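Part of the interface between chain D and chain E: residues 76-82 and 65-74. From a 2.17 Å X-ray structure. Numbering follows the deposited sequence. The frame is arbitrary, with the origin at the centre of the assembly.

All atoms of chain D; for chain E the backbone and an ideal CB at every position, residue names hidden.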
# COMPACT_ATOMS: atom_id res chain seq x y z
N GLY D 76 24.56 0.24 12.35
CA GLY D 76 25.63 -0.61 12.86
C GLY D 76 27.00 -0.03 12.59
O GLY D 76 27.89 -0.12 13.42
N VAL D 77 27.18 0.58 11.42
CA VAL D 77 28.47 1.21 11.15
C VAL D 77 28.72 2.40 12.09
O VAL D 77 29.83 2.57 12.61
CB VAL D 77 28.60 1.62 9.66
CG1 VAL D 77 29.86 2.49 9.45
CG2 VAL D 77 28.65 0.38 8.80
N THR D 78 27.67 3.17 12.33
CA THR D 78 27.71 4.29 13.26
C THR D 78 27.96 3.86 14.69
O THR D 78 28.76 4.48 15.40
CB THR D 78 26.40 5.06 13.20
OG1 THR D 78 26.22 5.53 11.86
CG2 THR D 78 26.40 6.25 14.18
N ILE D 79 27.27 2.80 15.13
CA ILE D 79 27.52 2.23 16.44
C ILE D 79 28.99 1.84 16.63
O ILE D 79 29.59 2.13 17.68
CB ILE D 79 26.59 1.02 16.75
CG1 ILE D 79 25.16 1.53 16.91
CG2 ILE D 79 27.04 0.36 18.02
CD1 ILE D 79 24.16 0.43 17.03
N GLY D 80 29.56 1.23 15.60
CA GLY D 80 31.00 0.89 15.57
C GLY D 80 31.94 2.09 15.65
O GLY D 80 32.92 2.05 16.39
N PHE D 81 31.67 3.14 14.88
CA PHE D 81 32.38 4.40 15.05
C PHE D 81 32.28 4.98 16.48
O PHE D 81 33.30 5.41 17.08
CB PHE D 81 31.86 5.44 14.07
CG PHE D 81 32.67 6.70 14.06
CD1 PHE D 81 32.27 7.82 14.80
CD2 PHE D 81 33.87 6.76 13.34
CE1 PHE D 81 33.06 8.99 14.79
CE2 PHE D 81 34.67 7.91 13.33
CZ PHE D 81 34.27 9.03 14.04
N ARG D 82 31.06 4.99 17.01
CA ARG D 82 30.77 5.65 18.28
C ARG D 82 31.26 4.87 19.51
O ARG D 82 31.41 5.45 20.59
CB ARG D 82 29.28 5.95 18.40
CG ARG D 82 28.81 7.12 17.55
CD ARG D 82 27.63 7.83 18.22
NE ARG D 82 26.53 6.93 18.32
CZ ARG D 82 25.83 6.64 19.41
NH1 ARG D 82 26.04 7.24 20.58
NH2 ARG D 82 24.87 5.74 19.30
N UNK E 65 41.89 11.24 9.93
CA UNK E 65 41.33 10.00 9.37
C UNK E 65 39.93 9.69 9.96
O UNK E 65 38.98 9.42 9.20
CB UNK E 65 42.28 8.83 9.64
N UNK E 66 39.82 9.74 11.29
CA UNK E 66 38.53 9.63 11.99
C UNK E 66 37.49 10.65 11.54
O UNK E 66 36.33 10.31 11.37
CB UNK E 66 38.75 9.78 13.50
N UNK E 67 37.90 11.90 11.42
CA UNK E 67 37.05 12.96 10.86
C UNK E 67 36.57 12.64 9.43
O UNK E 67 35.41 12.82 9.12
CB UNK E 67 37.81 14.29 10.86
N UNK E 68 37.46 12.15 8.58
CA UNK E 68 37.04 11.75 7.24
C UNK E 68 35.98 10.65 7.32
O UNK E 68 35.03 10.63 6.52
CB UNK E 68 38.24 11.27 6.42
N UNK E 69 36.14 9.75 8.29
CA UNK E 69 35.17 8.69 8.50
C UNK E 69 33.82 9.20 9.05
O UNK E 69 32.77 8.77 8.59
CB UNK E 69 35.76 7.65 9.46
N UNK E 70 33.86 10.12 10.02
CA UNK E 70 32.63 10.74 10.53
C UNK E 70 31.90 11.50 9.42
O UNK E 70 30.67 11.47 9.37
CB UNK E 70 32.95 11.68 11.69
N UNK E 71 32.64 12.16 8.53
CA UNK E 71 32.03 12.84 7.38
C UNK E 71 31.24 11.89 6.51
O UNK E 71 30.19 12.26 6.02
CB UNK E 71 33.10 13.53 6.54
N UNK E 72 31.80 10.71 6.24
CA UNK E 72 31.16 9.70 5.38
C UNK E 72 29.86 9.18 6.00
O UNK E 72 28.85 9.01 5.30
CB UNK E 72 32.12 8.53 5.13
N UNK E 73 29.92 8.91 7.30
CA UNK E 73 28.74 8.52 8.05
C UNK E 73 27.67 9.61 7.98
O UNK E 73 26.53 9.30 7.72
CB UNK E 73 29.11 8.23 9.51
N UNK E 74 28.06 10.86 8.22
CA UNK E 74 27.16 12.02 8.12
C UNK E 74 26.57 12.15 6.71
O UNK E 74 25.38 12.45 6.55
CB UNK E 74 27.91 13.30 8.49

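The two stretches are helices that run roughly antiparallel, their N-to-C directions 153° apart and their axes 10.8 Å apart at closest approach. Every position of chain E has helical backbone angles, so proline apart, the backbone excludes little; the choice rests on what chain D offers, chiefly the ring of Phe D81, the hydroxyl of Thr D78 and the side of Val D77.

Position 65 lies beyond the reach of this stretch of chain D, and this contact hardly constrains it. It is Tyr E65, whose hydroxyl is hydrogen-bonded elsewhere in the structure.

At position 66 the CA-to-CB bond points sideways, and the ideal CB lies 4.5 Å from CE2 of Phe D81. Serine, alanine, threonine or a longer chain leading away from the ring would all be reasonable. The residue is Ser E66. Its backbone does the closer work: CE2 of Phe D81 comes within 3.5 Å of Ser E66 O, while that oxygen accepts the helical hydrogen bond from N of position 70 at 2.8 Å. The side chain, chi1 m, has its OG satisfied elsewhere.

Position 67 points away from chain D and position 68 is out of reach, so polar and apolar residues are equally compatible with what is visible. They are Thr E67 and Leu E68; neither touches this stretch of chain D.

Position 69 turns toward chain D, its ideal CB only 4.0 Å from CE2 of Phe D81. An aromatic carbon so near favours an apolar residue, such as leucine, isoleucine, methionine or alanine. Leu E69 is found, with its CB 4.1 Å from Phe D81 CE2. From there CG and both methyls lead away from the ring, so the contact is made at the base of the side chain.

At position 70 the bond points sideways and the ideal CB is already 3.8 Å from CZ of Phe D81. A small side chain is the simplest answer: alanine or serine, though a longer one might bend aside. Ala E70 CB lies 3.8 Å from Phe D81 CZ.

Positions 71 and 72 have no neighbour in this stretch and could take many residues, including polar ones. They are Gln E71 and Glu E72, the latter with both carboxylate oxygens hydrogen-bonded elsewhere.

Position 73 points toward chain D, opposite Thr D78 in the register, with its ideal CB 4.6 Å from Thr D78 OG1. Here there is room for a mid-sized apolar chain, such as isoleucine, leucine, valine or methionine. Ile E73, rotamer m,t, meets three residues of chain D: CG2 packs 3.3 Å from Thr D78 OG1, CG1 lies 4.5 Å from Val D77 CG1, and CD1 reaches 3.5 Å from Phe D81 CB. With positions 66, 69 and 70 it forms the hole that receives Phe D81.

Position 74 is out of reach again, and Ala E74 is one of many residues that would do. No hydrogen bond crosses between the stretches; the contact is van der Waals packing, mostly apolar, around Phe D81 and Ile E73.

Chain E, residues 65-74: YSTLLAQEIA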
# COMPACT_ATOMS: atom_id res chain seq x y z
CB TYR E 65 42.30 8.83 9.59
CG TYR E 65 41.75 7.45 9.22
CD1 TYR E 65 41.38 7.14 7.90
CD2 TYR E 65 41.62 6.46 10.20
CE1 TYR E 65 40.90 5.87 7.56
CE2 TYR E 65 41.13 5.19 9.87
CZ TYR E 65 40.77 4.90 8.56
OH TYR E 65 40.29 3.63 8.26
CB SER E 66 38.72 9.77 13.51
OG SER E 66 39.43 8.64 14.01
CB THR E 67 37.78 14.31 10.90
OG1 THR E 67 37.96 14.65 12.28
CG2 THR E 67 36.98 15.43 10.21
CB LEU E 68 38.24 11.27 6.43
CG LEU E 68 39.21 12.32 5.89
CD1 LEU E 68 40.29 11.60 5.09
CD2 LEU E 68 38.49 13.36 5.02
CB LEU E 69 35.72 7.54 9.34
CG LEU E 69 36.97 6.81 8.79
CD1 LEU E 69 37.49 5.81 9.80
CD2 LEU E 69 36.72 6.14 7.44
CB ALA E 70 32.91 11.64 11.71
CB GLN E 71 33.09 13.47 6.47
CG GLN E 71 33.80 14.71 6.99
CD GLN E 71 34.83 15.27 5.98
OE1 GLN E 71 34.91 14.86 4.76
NE2 GLN E 71 35.63 16.25 6.47
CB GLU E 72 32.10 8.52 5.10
CG GLU E 72 33.19 8.81 4.09
CD GLU E 72 32.64 9.06 2.68
OE1 GLU E 72 33.48 9.24 1.78
OE2 GLU E 72 31.40 9.07 2.45
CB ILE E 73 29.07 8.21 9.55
CG1 ILE E 73 29.98 6.97 9.65
CG2 ILE E 73 27.79 8.04 10.38
CD1 ILE E 73 30.44 6.64 11.10
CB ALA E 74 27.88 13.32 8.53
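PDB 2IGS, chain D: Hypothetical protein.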